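Local coordinates for protein 2,3,4,5-tetrahydropyridine-2,6-dicarboxylate N-succinyltransferase (Campylobacter jejuni, PDB 2RIJ) that probably catalyses the succinyl-CoA-dependent conversion of cyclic tetrahydrodipicolinate into acyclic N-succinyl-L-2-amino-6-oxopimelate in lysine biosynthesis by the diaminopimelate pathway, at residues Asn52-Gln55 and Asn56-Ser59; Ser95-Lys98 and Pro99-Glu102; Asn108-Leu111 and Leu112-Ile115; Lys118-Asp121 and Asp122-Ser125. One frame throughout, in Å; residues are numbered along the deposited sequence.

Contact 1: residues Asn52-Gln55 and Asn56-Ser59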
ATOM      1  N   ASN A  52     -39.155  13.187  42.803  1.00 23.19           N
ATOM      2  CA  ASN A  52     -38.432  13.834  43.882  1.00 24.22           C
ATOM      3  C   ASN A  52     -37.103  13.097  44.010  1.00 25.39           C
ATOM      4  O   ASN A  52     -37.077  11.853  44.086  1.00 23.57           O
ATOM      5  CB  ASN A  52     -39.233  13.754  45.180  1.00 26.83           C
ATOM      6  CG  ASN A  52     -40.525  14.537  45.127  1.00 25.27           C
ATOM      7  OD1 ASN A  52     -40.533  15.737  45.347  1.00 27.37           O
ATOM      8  ND2 ASN A  52     -41.625  13.853  44.863  1.00 21.88           N
ATOM      9  N   TYR A  53     -36.001  13.839  43.953  1.00 24.03           N
ATOM     10  CA  TYR A  53     -34.661  13.249  44.163  1.00 22.72           C
ATOM     11  C   TYR A  53     -33.942  14.074  45.208  1.00 25.01           C
ATOM     12  O   TYR A  53     -33.704  15.238  44.994  1.00 22.19           O
ATOM     13  CB  TYR A  53     -33.835  13.206  42.879  1.00 24.17           C
ATOM     14  CG  TYR A  53     -32.483  12.595  43.112  1.00 24.57           C
ATOM     15  CD1 TYR A  53     -32.360  11.230  43.380  1.00 25.71           C
ATOM     16  CD2 TYR A  53     -31.346  13.367  43.122  1.00 27.67           C
ATOM     17  CE1 TYR A  53     -31.137  10.671  43.626  1.00 26.02           C
ATOM     18  CE2 TYR A  53     -30.104  12.799  43.401  1.00 28.25           C
ATOM     19  CZ  TYR A  53     -30.028  11.463  43.648  1.00 29.49           C
ATOM     20  OH  TYR A  53     -28.834  10.886  43.922  1.00 33.07           O
ATOM     21  N   GLU A  54     -33.622  13.469  46.339  1.00 22.71           N
ATOM     22  CA  GLU A  54     -32.877  14.131  47.415  1.00 25.67           C
ATOM     23  C   GLU A  54     -33.486  15.499  47.787  1.00 25.05           C
ATOM     24  O   GLU A  54     -32.796  16.509  47.940  1.00 23.23           O
ATOM     25  CB  GLU A  54     -31.367  14.193  47.088  1.00 25.68           C
ATOM     26  CG  GLU A  54     -30.699  12.802  46.962  1.00 29.02           C
ATOM     27  CD  GLU A  54     -30.416  12.141  48.313  1.00 36.55           C
ATOM     28  OE1 GLU A  54     -30.870  12.674  49.345  1.00 36.38           O
ATOM     29  OE2 GLU A  54     -29.733  11.091  48.342  1.00 39.17           O
ATOM     30  N   GLN A  55     -34.807  15.503  47.990  1.00 23.59           N
ATOM     31  CA  GLN A  55     -35.559  16.723  48.210  1.00 23.74           C
ATOM     32  C   GLN A  55     -36.928  16.377  48.770  1.00 25.26           C
ATOM     33  O   GLN A  55     -37.369  15.229  48.638  1.00 22.19           O
ATOM     34  CB  GLN A  55     -35.759  17.475  46.884  1.00 24.09           C
ATOM     35  CG  GLN A  55     -36.638  16.750  45.903  1.00 23.88           C
ATOM     36  CD  GLN A  55     -36.595  17.325  44.547  1.00 27.18           C
ATOM     37  OE1 GLN A  55     -36.560  16.599  43.529  1.00 24.92           O
ATOM     38  NE2 GLN A  55     -36.587  18.654  44.490  1.00 26.23           N
ATOM     39  N   ASN A  56     -37.590  17.371  49.382  1.00 22.92           N
ATOM     40  CA  ASN A  56     -38.981  17.260  49.835  1.00 23.48           C
ATOM     41  C   ASN A  56     -39.155  16.077  50.760  1.00 22.36           C
ATOM     42  O   ASN A  56     -40.121  15.326  50.660  1.00 23.88           O
ATOM     43  CB  ASN A  56     -39.947  17.171  48.644  1.00 24.40           C
ATOM     44  CG  ASN A  56     -39.842  18.365  47.735  1.00 30.56           C
ATOM     45  OD1 ASN A  56     -39.621  19.444  48.202  1.00 32.67           O
ATOM     46  ND2 ASN A  56     -39.966  18.161  46.435  1.00 24.02           N
ATOM     47  N   PHE A  57     -38.234  15.953  51.713  1.00 25.17           N
ATOM     48  CA  PHE A  57     -38.215  14.792  52.600  1.00 26.05           C
ATOM     49  C   PHE A  57     -39.434  14.801  53.537  1.00 26.70           C
ATOM     50  O   PHE A  57     -39.915  13.747  53.904  1.00 25.89           O
ATOM     51  CB  PHE A  57     -36.931  14.716  53.407  1.00 26.82           C
ATOM     52  CG  PHE A  57     -35.688  14.604  52.580  1.00 27.95           C
ATOM     53  CD1 PHE A  57     -35.361  13.417  51.933  1.00 27.37           C
ATOM     54  CD2 PHE A  57     -34.833  15.683  52.450  1.00 32.55           C
ATOM     55  CE1 PHE A  57     -34.223  13.318  51.177  1.00 26.35           C
ATOM     56  CE2 PHE A  57     -33.675  15.575  51.688  1.00 32.04           C
ATOM     57  CZ  PHE A  57     -33.373  14.382  51.060  1.00 28.02           C
ATOM     58  N   GLY A  58     -39.917  15.988  53.901  1.00 26.82           N
ATOM     59  CA  GLY A  58     -41.143  16.120  54.704  1.00 28.37           C
ATOM     60  C   GLY A  58     -42.339  15.480  54.020  1.00 27.91           C
ATOM     61  O   GLY A  58     -43.104  14.737  54.629  1.00 28.26           O
ATOM     62  N   SER A  59     -42.473  15.718  52.721  1.00 29.60           N
ATOM     63  CA  SER A  59     -43.559  15.140  51.947  1.00 26.58           C
ATOM     64  C   SER A  59     -43.474  13.619  51.916  1.00 25.81           C
ATOM     65  O   SER A  59     -44.473  12.946  52.080  1.00 27.03           O
ATOM     66  CB  SER A  59     -43.645  15.775  50.532  1.00 28.04           C
ATOM     67  OG  SER A  59     -43.780  17.203  50.622  1.00 36.21           O
TER
HETATM   68  O   HOH W   1     -37.073  20.826  46.660  1.00 50.48           O

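Contact 2: residues Ser95-Lys98 and Pro99-Glu102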
ATOM      1  N   SER A  95     -54.713  15.888  55.042  1.00 27.13           N
ATOM      2  CA  SER A  95     -54.994  16.470  56.341  1.00 30.04           C
ATOM      3  C   SER A  95     -53.704  16.948  57.048  1.00 27.34           C
ATOM      4  O   SER A  95     -53.703  18.013  57.668  1.00 27.32           O
ATOM      5  CB  SER A  95     -55.841  15.528  57.208  1.00 33.50           C
ATOM      6  OG  SER A  95     -55.086  14.472  57.747  1.00 45.26           O
ATOM      7  N   CYS A  96     -52.610  16.188  56.931  1.00 27.97           N
ATOM      8  CA  CYS A  96     -51.303  16.628  57.464  1.00 28.45           C
ATOM      9  C   CYS A  96     -50.831  17.888  56.753  1.00 26.77           C
ATOM     10  O   CYS A  96     -50.167  18.722  57.350  1.00 26.45           O
ATOM     11  CB  CYS A  96     -50.235  15.563  57.259  1.00 24.94           C
ATOM     12  SG  CYS A  96     -50.539  14.056  58.142  1.00 26.87           S
ATOM     13  N   PHE A  97     -51.210  18.034  55.489  1.00 24.22           N
ATOM     14  CA  PHE A  97     -50.841  19.220  54.719  1.00 23.66           C
ATOM     15  C   PHE A  97     -51.805  20.400  54.859  1.00 24.89           C
ATOM     16  O   PHE A  97     -51.673  21.394  54.142  1.00 22.32           O
ATOM     17  CB  PHE A  97     -50.768  18.867  53.242  1.00 22.85           C
ATOM     18  CG  PHE A  97     -49.550  18.058  52.848  1.00 23.21           C
ATOM     19  CD1 PHE A  97     -48.259  18.552  53.062  1.00 25.90           C
ATOM     20  CD2 PHE A  97     -49.694  16.860  52.144  1.00 29.39           C
ATOM     21  CE1 PHE A  97     -47.142  17.844  52.629  1.00 26.65           C
ATOM     22  CE2 PHE A  97     -48.561  16.136  51.724  1.00 30.46           C
ATOM     23  CZ  PHE A  97     -47.299  16.632  51.973  1.00 23.74           C
ATOM     24  N   LYS A  98     -52.771  20.288  55.751  1.00 27.66           N
ATOM     25  CA  LYS A  98     -53.766  21.341  55.961  1.00 28.64           C
ATOM     26  C   LYS A  98     -53.209  22.777  55.948  1.00 28.04           C
ATOM     27  O   LYS A  98     -53.743  23.603  55.217  1.00 27.82           O
ATOM     28  CB  LYS A  98     -54.560  21.061  57.227  1.00 29.77           C
ATOM     29  CG  LYS A  98     -55.677  22.060  57.544  1.00 30.30           C
ATOM     30  CD  LYS A  98     -56.444  21.548  58.763  1.00 36.32           C
ATOM     31  CE  LYS A  98     -57.274  22.638  59.462  1.00 52.25           C
ATOM     32  NZ  LYS A  98     -56.467  23.597  60.299  1.00 54.71           N
ATOM     33  N   PRO A  99     -52.108  23.065  56.688  1.00 27.22           N
ATOM     34  CA  PRO A  99     -51.590  24.448  56.668  1.00 28.61           C
ATOM     35  C   PRO A  99     -51.210  25.020  55.283  1.00 29.98           C
ATOM     36  O   PRO A  99     -51.068  26.232  55.141  1.00 29.84           O
ATOM     37  CB  PRO A  99     -50.362  24.367  57.566  1.00 29.94           C
ATOM     38  CG  PRO A  99     -50.548  23.169  58.386  1.00 32.38           C
ATOM     39  CD  PRO A  99     -51.280  22.200  57.550  1.00 27.35           C
ATOM     40  N   PHE A 100     -51.057  24.162  54.271  1.00 27.88           N
ATOM     41  CA  PHE A 100     -50.592  24.583  52.947  1.00 28.64           C
ATOM     42  C   PHE A 100     -51.683  24.593  51.889  1.00 29.18           C
ATOM     43  O   PHE A 100     -51.424  24.988  50.764  1.00 28.41           O
ATOM     44  CB  PHE A 100     -49.536  23.592  52.426  1.00 28.89           C
ATOM     45  CG  PHE A 100     -48.323  23.460  53.293  1.00 29.89           C
ATOM     46  CD1 PHE A 100     -47.250  24.336  53.145  1.00 32.61           C
ATOM     47  CD2 PHE A 100     -48.235  22.451  54.247  1.00 27.97           C
ATOM     48  CE1 PHE A 100     -46.139  24.191  53.946  1.00 32.19           C
ATOM     49  CE2 PHE A 100     -47.125  22.304  55.042  1.00 30.77           C
ATOM     50  CZ  PHE A 100     -46.082  23.160  54.905  1.00 31.20           C
ATOM     51  N   LEU A 101     -52.877  24.123  52.218  1.00 29.97           N
ATOM     52  CA  LEU A 101     -53.853  23.797  51.167  1.00 31.54           C
ATOM     53  C   LEU A 101     -54.365  25.005  50.370  1.00 34.74           C
ATOM     54  O   LEU A 101     -54.767  24.862  49.218  1.00 36.31           O
ATOM     55  CB  LEU A 101     -55.016  22.989  51.745  1.00 33.26           C
ATOM     56  CG  LEU A 101     -54.672  21.617  52.330  1.00 33.61           C
ATOM     57  CD1 LEU A 101     -55.913  20.926  52.936  1.00 33.55           C
ATOM     58  CD2 LEU A 101     -54.019  20.709  51.292  1.00 32.26           C
ATOM     59  N   GLU A 102     -54.310  26.200  50.946  1.00 37.61           N
ATOM     60  CA  GLU A 102     -54.800  27.392  50.250  1.00 39.27           C
ATOM     61  C   GLU A 102     -53.666  28.153  49.567  1.00 40.74           C
ATOM     62  O   GLU A 102     -53.864  29.259  49.074  1.00 44.91           O
ATOM     63  CB  GLU A 102     -55.576  28.298  51.230  1.00 40.22           C
ATOM     64  CG  GLU A 102     -56.795  27.627  51.889  1.00 38.09           C
TER

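Contact 3: residues Asn108-Leu111 and Leu112-Ile115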
ATOM      1  N   ASN A 108     -46.215  18.423  45.249  1.00 24.91           N
ATOM      2  CA  ASN A 108     -46.579  17.140  45.813  1.00 25.52           C
ATOM      3  C   ASN A 108     -47.977  17.229  46.400  1.00 25.63           C
ATOM      4  O   ASN A 108     -48.740  16.272  46.311  1.00 25.22           O
ATOM      5  CB  ASN A 108     -45.584  16.673  46.875  1.00 24.11           C
ATOM      6  CG  ASN A 108     -44.251  16.221  46.282  1.00 31.35           C
ATOM      7  OD1 ASN A 108     -44.188  15.270  45.503  1.00 36.14           O
ATOM      8  ND2 ASN A 108     -43.185  16.893  46.669  1.00 28.51           N
ATOM      9  N   ILE A 109     -48.318  18.380  46.970  1.00 26.08           N
ATOM     10  CA  ILE A 109     -49.641  18.552  47.574  1.00 26.53           C
ATOM     11  C   ILE A 109     -50.669  18.649  46.453  1.00 26.86           C
ATOM     12  O   ILE A 109     -51.684  17.971  46.497  1.00 28.25           O
ATOM     13  CB  ILE A 109     -49.747  19.775  48.495  1.00 27.02           C
ATOM     14  CG1 ILE A 109     -48.569  19.821  49.479  1.00 26.30           C
ATOM     15  CG2 ILE A 109     -51.086  19.705  49.262  1.00 24.07           C
ATOM     16  CD1 ILE A 109     -48.724  20.836  50.683  1.00 27.09           C
ATOM     17  N   ASP A 110     -50.392  19.452  45.426  1.00 28.20           N
ATOM     18  CA  ASP A 110     -51.290  19.521  44.261  1.00 28.58           C
ATOM     19  C   ASP A 110     -51.567  18.147  43.641  1.00 27.35           C
ATOM     20  O   ASP A 110     -52.659  17.875  43.160  1.00 26.35           O
ATOM     21  CB  ASP A 110     -50.713  20.426  43.163  1.00 30.59           C
ATOM     22  CG  ASP A 110     -50.518  21.881  43.606  1.00 37.16           C
ATOM     23  OD1 ASP A 110     -51.243  22.361  44.503  1.00 41.49           O
ATOM     24  OD2 ASP A 110     -49.596  22.542  43.062  1.00 46.10           O
ATOM     25  N   LEU A 111     -50.536  17.312  43.578  1.00 27.22           N
ATOM     26  CA  LEU A 111     -50.659  15.991  42.987  1.00 26.28           C
ATOM     27  C   LEU A 111     -51.667  15.159  43.791  1.00 23.61           C
ATOM     28  O   LEU A 111     -52.522  14.497  43.218  1.00 25.28           O
ATOM     29  CB  LEU A 111     -49.279  15.280  42.926  1.00 24.10           C
ATOM     30  CG  LEU A 111     -49.348  13.876  42.267  1.00 27.69           C
ATOM     31  CD1 LEU A 111     -49.560  14.037  40.745  1.00 23.62           C
ATOM     32  CD2 LEU A 111     -48.099  13.073  42.579  1.00 26.98           C
ATOM     33  N   LEU A 112     -51.554  15.197  45.125  1.00 23.77           N
ATOM     34  CA  LEU A 112     -52.505  14.482  46.002  1.00 25.95           C
ATOM     35  C   LEU A 112     -53.962  14.954  45.808  1.00 25.28           C
ATOM     36  O   LEU A 112     -54.879  14.149  45.755  1.00 23.80           O
ATOM     37  CB  LEU A 112     -52.098  14.646  47.470  1.00 26.01           C
ATOM     38  CG  LEU A 112     -50.850  13.865  47.906  1.00 27.45           C
ATOM     39  CD1 LEU A 112     -50.413  14.338  49.243  1.00 25.14           C
ATOM     40  CD2 LEU A 112     -51.059  12.337  47.942  1.00 24.41           C
ATOM     41  N   LYS A 113     -54.163  16.258  45.662  1.00 24.78           N
ATOM     42  CA  LYS A 113     -55.512  16.768  45.392  1.00 25.63           C
ATOM     43  C   LYS A 113     -56.034  16.127  44.116  1.00 25.15           C
ATOM     44  O   LYS A 113     -57.197  15.718  44.039  1.00 25.86           O
ATOM     45  CB  LYS A 113     -55.496  18.276  45.235  1.00 25.34           C
ATOM     46  CG  LYS A 113     -55.165  19.007  46.491  1.00 25.43           C
ATOM     47  CD  LYS A 113     -55.011  20.488  46.204  1.00 35.56           C
ATOM     48  CE  LYS A 113     -54.520  21.226  47.434  1.00 37.71           C
ATOM     49  NZ  LYS A 113     -54.655  22.701  47.286  1.00 39.08           N
ATOM     50  N   ILE A 114     -55.173  16.032  43.111  1.00 25.91           N
ATOM     51  CA  ILE A 114     -55.567  15.460  41.809  1.00 26.46           C
ATOM     52  C   ILE A 114     -55.869  13.969  41.920  1.00 26.88           C
ATOM     53  O   ILE A 114     -56.870  13.505  41.415  1.00 26.86           O
ATOM     54  CB  ILE A 114     -54.489  15.720  40.709  1.00 26.93           C
ATOM     55  CG1 ILE A 114     -54.530  17.180  40.259  1.00 29.31           C
ATOM     56  CG2 ILE A 114     -54.733  14.823  39.476  1.00 25.67           C
ATOM     57  CD1 ILE A 114     -53.226  17.730  39.625  1.00 27.90           C
ATOM     58  N   ILE A 115     -55.010  13.229  42.617  1.00 27.81           N
ATOM     59  CA  ILE A 115     -55.205  11.800  42.782  1.00 29.09           C
ATOM     60  C   ILE A 115     -56.503  11.530  43.565  1.00 29.63           C
ATOM     61  O   ILE A 115     -57.253  10.635  43.209  1.00 29.06           O
ATOM     62  CB  ILE A 115     -53.987  11.157  43.466  1.00 31.00           C
ATOM     63  CG1 ILE A 115     -52.787  11.169  42.509  1.00 30.57           C
ATOM     64  CG2 ILE A 115     -54.282   9.723  43.919  1.00 26.65           C
ATOM     65  CD1 ILE A 115     -51.478  10.829  43.225  1.00 31.77           C
TER
HETATM   66  O   HOH W   2     -53.761  23.132  44.265  1.00 61.25           O

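Contact 4: residues Lys118-Asp121 and Asp122-Ser125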
ATOM      1  N   LYS A 118     -59.293  11.925  41.221  1.00 30.24           N
ATOM      2  CA  LYS A 118     -59.375  10.881  40.214  1.00 30.51           C
ATOM      3  C   LYS A 118     -59.145   9.484  40.780  1.00 30.78           C
ATOM      4  O   LYS A 118     -58.756   8.572  40.034  1.00 32.03           O
ATOM      5  CB  LYS A 118     -58.338  11.132  39.107  1.00 32.35           C
ATOM      6  CG  LYS A 118     -58.260  12.558  38.577  1.00 34.71           C
ATOM      7  CD  LYS A 118     -59.503  12.889  37.815  1.00 44.90           C
ATOM      8  CE  LYS A 118     -59.364  14.153  37.001  1.00 54.70           C
ATOM      9  NZ  LYS A 118     -60.659  14.353  36.291  1.00 57.05           N
ATOM     10  N   PHE A 119     -59.380   9.306  42.081  1.00 32.01           N
ATOM     11  CA  PHE A 119     -58.980   8.082  42.762  1.00 30.29           C
ATOM     12  C   PHE A 119     -59.662   6.887  42.164  1.00 32.58           C
ATOM     13  O   PHE A 119     -60.844   6.946  41.836  1.00 34.62           O
ATOM     14  CB  PHE A 119     -59.265   8.113  44.266  1.00 31.98           C
ATOM     15  CG  PHE A 119     -58.738   6.911  44.966  1.00 29.94           C
ATOM     16  CD1 PHE A 119     -57.387   6.818  45.259  1.00 32.04           C
ATOM     17  CD2 PHE A 119     -59.562   5.837  45.248  1.00 33.16           C
ATOM     18  CE1 PHE A 119     -56.867   5.684  45.840  1.00 30.32           C
ATOM     19  CE2 PHE A 119     -59.063   4.693  45.826  1.00 30.38           C
ATOM     20  CZ  PHE A 119     -57.720   4.614  46.130  1.00 34.57           C
ATOM     21  N   LYS A 120     -58.911   5.810  42.023  1.00 32.48           N
ATOM     22  CA  LYS A 120     -59.457   4.501  41.750  1.00 34.06           C
ATOM     23  C   LYS A 120     -58.625   3.548  42.526  1.00 32.37           C
ATOM     24  O   LYS A 120     -57.439   3.790  42.772  1.00 28.43           O
ATOM     25  CB  LYS A 120     -59.356   4.114  40.278  1.00 34.51           C
ATOM     26  CG  LYS A 120     -59.988   5.070  39.316  1.00 43.55           C
ATOM     27  CD  LYS A 120     -59.775   4.591  37.881  1.00 42.44           C
ATOM     28  CE  LYS A 120     -60.674   5.360  36.896  1.00 51.75           C
ATOM     29  NZ  LYS A 120     -60.479   4.873  35.487  1.00 57.59           N
ATOM     30  N   ASP A 121     -59.227   2.432  42.898  1.00 32.31           N
ATOM     31  CA  ASP A 121     -58.499   1.419  43.646  1.00 32.78           C
ATOM     32  C   ASP A 121     -57.448   0.770  42.782  1.00 30.20           C
ATOM     33  O   ASP A 121     -57.676   0.561  41.600  1.00 28.73           O
ATOM     34  CB  ASP A 121     -59.447   0.338  44.176  1.00 35.88           C
ATOM     35  CG  ASP A 121     -60.301   0.831  45.365  1.00 45.25           C
ATOM     36  OD1 ASP A 121     -59.722   1.393  46.368  1.00 51.71           O
ATOM     37  OD2 ASP A 121     -61.532   0.618  45.270  1.00 62.88           O
ATOM     38  N   ASP A 122     -56.309   0.449  43.398  1.00 29.72           N
ATOM     39  CA  ASP A 122     -55.169  -0.216  42.770  1.00 30.98           C
ATOM     40  C   ASP A 122     -54.551   0.496  41.552  1.00 29.97           C
ATOM     41  O   ASP A 122     -53.840  -0.116  40.773  1.00 32.19           O
ATOM     42  CB  ASP A 122     -55.550  -1.648  42.393  1.00 32.18           C
ATOM     43  CG  ASP A 122     -55.989  -2.454  43.588  1.00 37.11           C
ATOM     44  OD1 ASP A 122     -55.203  -2.570  44.555  1.00 42.41           O
ATOM     45  OD2 ASP A 122     -57.135  -2.939  43.563  1.00 45.41           O
ATOM     46  N   GLU A 123     -54.821   1.770  41.410  1.00 29.05           N
ATOM     47  CA  GLU A 123     -54.431   2.559  40.236  1.00 29.74           C
ATOM     48  C   GLU A 123     -53.120   3.309  40.523  1.00 28.72           C
ATOM     49  O   GLU A 123     -52.318   3.556  39.622  1.00 26.17           O
ATOM     50  CB  GLU A 123     -55.566   3.564  39.982  1.00 30.58           C
ATOM     51  CG  GLU A 123     -55.401   4.556  38.823  1.00 32.78           C
ATOM     52  CD  GLU A 123     -55.849   4.002  37.488  1.00 39.08           C
ATOM     53  OE1 GLU A 123     -56.215   2.816  37.444  1.00 35.40           O
ATOM     54  OE2 GLU A 123     -55.844   4.759  36.502  1.00 36.71           O
ATOM     55  N   PHE A 124     -52.935   3.718  41.783  1.00 23.26           N
ATOM     56  CA  PHE A 124     -51.833   4.553  42.188  1.00 23.50           C
ATOM     57  C   PHE A 124     -50.994   3.885  43.265  1.00 24.39           C
ATOM     58  O   PHE A 124     -51.511   3.184  44.155  1.00 24.97           O
ATOM     59  CB  PHE A 124     -52.346   5.901  42.689  1.00 25.86           C
ATOM     60  CG  PHE A 124     -53.213   6.623  41.720  1.00 22.62           C
ATOM     61  CD1 PHE A 124     -52.665   7.377  40.712  1.00 22.70           C
ATOM     62  CD2 PHE A 124     -54.598   6.604  41.860  1.00 28.25           C
ATOM     63  CE1 PHE A 124     -53.480   8.072  39.786  1.00 27.00           C
ATOM     64  CE2 PHE A 124     -55.423   7.293  40.956  1.00 29.35           C
ATOM     65  CZ  PHE A 124     -54.871   8.036  39.932  1.00 31.01           C
ATOM     66  N   SER A 125     -49.688   4.090  43.171  1.00 25.54           N
ATOM     67  CA  SER A 125     -48.732   3.468  44.093  0.50 24.56           C
ATOM     68  C   SER A 125     -47.627   4.447  44.456  1.00 24.80           C
ATOM     69  O   SER A 125     -47.082   5.151  43.599  1.00 24.04           O
ATOM     70  CB  SER A 125     -48.090   2.214  43.492  0.50 24.79           C
ATOM     71  OG  SER A 125     -48.985   1.115  43.432  0.50 22.09           O
TER
HETATM   72  O   HOH W   3     -54.902   3.415  44.046  1.00 28.74           O
HETATM   73  O   HOH W   4     -57.880   5.656  34.344  1.00 58.99           O
HETATM   74  O   HOH W   5     -56.262   1.109  46.250  1.00 25.62           O
HETATM   75  O   HOH W   6     -56.810   0.668  38.967  1.00 54.99           O

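Contact 1: residues Asn52-Gln55 and Asn56-Ser59
Asn52 and Asn56 join side chain to side chain across a tight turn at the protein surface, where strand 52-53 passes into helix 57-69. ND2 of Asn56 donates to OD1 of Asn52 at 2.7 Å, with the N-H aimed almost straight at the oxygen (174°). The acceptor lies practically in the amide plane of Asn56, while the two amide planes are turned 79° apart, so the amides meet crosswise. Asn56 holds the N-cap position, but its side chain makes no capping bond; ND2 ties it back to the strand. The amides of Gln55 and Asn56 lie side by side with their planes nearly parallel; a water accepts from Gln55 NE2 at 3.1 Å and donates to Asn56 OD1 at 3.3 Å. Gln55 bends back over its own turn: with CG lodged between the backbone N and the carbonyl carbon (chi1 67°), the extended chain brings OE1 to the backbone N of Tyr53 at 2.8 Å, on a lone pair. On the other side of the turn, the Phe57 ring lies under the backbone N of Gln55, which sits over its rim. Glu54 OE1 approaches the same ring at its edge, in plane, 3.5 Å from Phe57 CZ. Outside the turn, Asn52 ND2 binds both Phe28 O and Asn108 OD1, Lys152 also reaches Gln55 OE1, and Ser59 OG is hydrogen-bonded to a bound citrate; the turn thus leads out of a strand paired with 27-35 in the antiparallel sheet and meets the start of helix 107-117.

Contact 2: residues Ser95-Lys98 and Pro99-Glu102
Pro99, joined through its N to Lys98 just beyond the end of helix 87-96, brings its CD beside Lys98 CB (3.5 Å), a closeness set by the covalent link. Pro99 CD also comes within 3.7 Å of Cys96 O. Having no N-H, the proline cannot continue the helical bonding to Ser95 O, which takes Lys98 N. Phe97 O accepts from the backbone N of Phe100 at 2.8 Å, the donor tilted 34° from the carbonyl plane. The Phe100 side chain follows the same oxygen: Phe97 O lies in the plane of its ring, at the edge, 3.6 Å from Phe100 CD2. The same CD2 reaches the rim of the Phe97 ring, 4.1 Å from Phe97 CD1, the two side chains meeting at a slant. Leu101 closes the next turn, its N donating to Lys98 O at 3.2 Å from above the carbonyl plane rather than on a lone pair, though the N-H is nearly straight (176°). Its CG sits 3.5 Å from Phe97 O, and CD1 settles against Lys98 CA. With CG anti to the carbonyl carbon (chi1 -63°), the branch is turned back over the bonded carbonyls. Phe97 and Phe100 both rest on Ile109 of helix 107-117, Phe100 meets Phe9 and His106 edge to face, and Lys98 NZ is bound by Asn4 OD1. Two overlapping beta turns, each closed by an N-H bonded to the carbonyl three residues back, thus carry the chain away from a helix C-terminus, with a proline where the helical bonding stops.

Contact 3: residues Asn108-Leu111 and Leu112-Ile115
Lys113 lies along helix 107-117 and can be traced outward over Ile109 and Asp110, one turn earlier. Its CB rests 3.5 Å from Asp110 O, and its CG 3.6 Å from Ile109 O, the carbonyl that accepts the Lys113 backbone N-H. From there the chain is extended, CG anti to the carbonyl carbon (chi1 -67°), which sends it back toward the helix start. CD passes Ile109 O, and CE comes up obliquely beside the methyl CG2 of Ile109 at 4.2 Å. At the tip, NZ stays 4.4 Å from Asp110 OD1, too far for a salt bridge. A water spans the gap, donating to Asp110 OD1 at 2.6 Å and accepting from Lys113 NZ at 3.2 Å, while the ammonium also donates to Leu101 O in the preceding loop. At this distance the carboxylate probably still favours the lysine's positive charge. Farther round the helix, Leu111 and Ile115 form an apolar pair, Leu111 CG lying 3.8 Å from Ile115 CD1. CG1 of Ile115, anti to the carbonyl carbon, lies over Leu111 O and so carries CD1 back to the leucine branch. The helix backbone is held by regular alpha-helical bonds, as from Ile115 N to Leu111 O at 2.9 Å. Buried Leu112 and Ile115 pack on Ile30 of strand 27-35 and on helix 87-96, while Asp110, Leu111, Ile114 and Ile115 pack on Met188 and Met192 of a neighbouring subunit, so the helix is set between sheet, helix 87-96 and partner subunit.

Contact 4: residues Lys118-Asp121 and Asp122-Ser125
Lys120 runs alongside Glu123, both side chains pointing the same way from the two ends of a type II beta turn. Lys120 CB and Glu123 CB are 3.8 Å apart, and Lys120 CD lies against the carboxyl carbon, Glu123 CD, at 4.0 Å. Glu123 CG stands anti to its own backbone nitrogen (chi1 178°), and a bend at chi2 (86°) lays the carboxylate alongside the lysine chain. The charged ends stop 4.7 Å apart, from Lys120 NZ to Glu123 OE2, with a water that accepts from the former and donates to the latter. A second water lies near both Asp121 O and Glu123 OE1, close enough to donate to either, and a third accepts from Phe124 N at 3.0 Å. Phe124 turns its ring edge to the 118-120 backbone, with Glu123 CG over one face: Lys118 O and Lys120 N lie in the ring plane, Phe124 CE2 being 3.7 Å from Lys118 O. The Phe119 and Phe124 rings touch loosely, with 4.4 Å between Phe119 CD1 and Phe124 CD2. Phe119 also packs on Leu87 and Ile90 of helix 87-96, and Phe124 touches Met192 of a neighbouring subunit. The turn thus sets two phenylalanine rings and aliphatic stems beside water-bridged polar groups; with solvent mediating between the charges, the attraction of Lys120 for Glu123 is probably softened, and aliphatic packing carries much of their contact.

Overall arrangement
All four contacts fall within the N-terminal family region and come in series along the chain, well apart from the predicted succinyl-CoA sites in the C-terminal part, which bears hexapeptide repeats. Contact 3, on helix 107-117, is the hub: contacts 1, 2 and 4 lie about 15, 11 and 13 Å from it, centre to centre, and each touches it. Contacts 1 and 4 both reach the five-stranded antiparallel sheet, yet are about 22 Å apart between centres. Contact 2 leads out of helix 87-96 toward helix 107-117, and contact 4 leads from there into strand 124-129. Contacts 3 and 4 also touch a second subunit, linking this helix-on-sheet packing to the assembly.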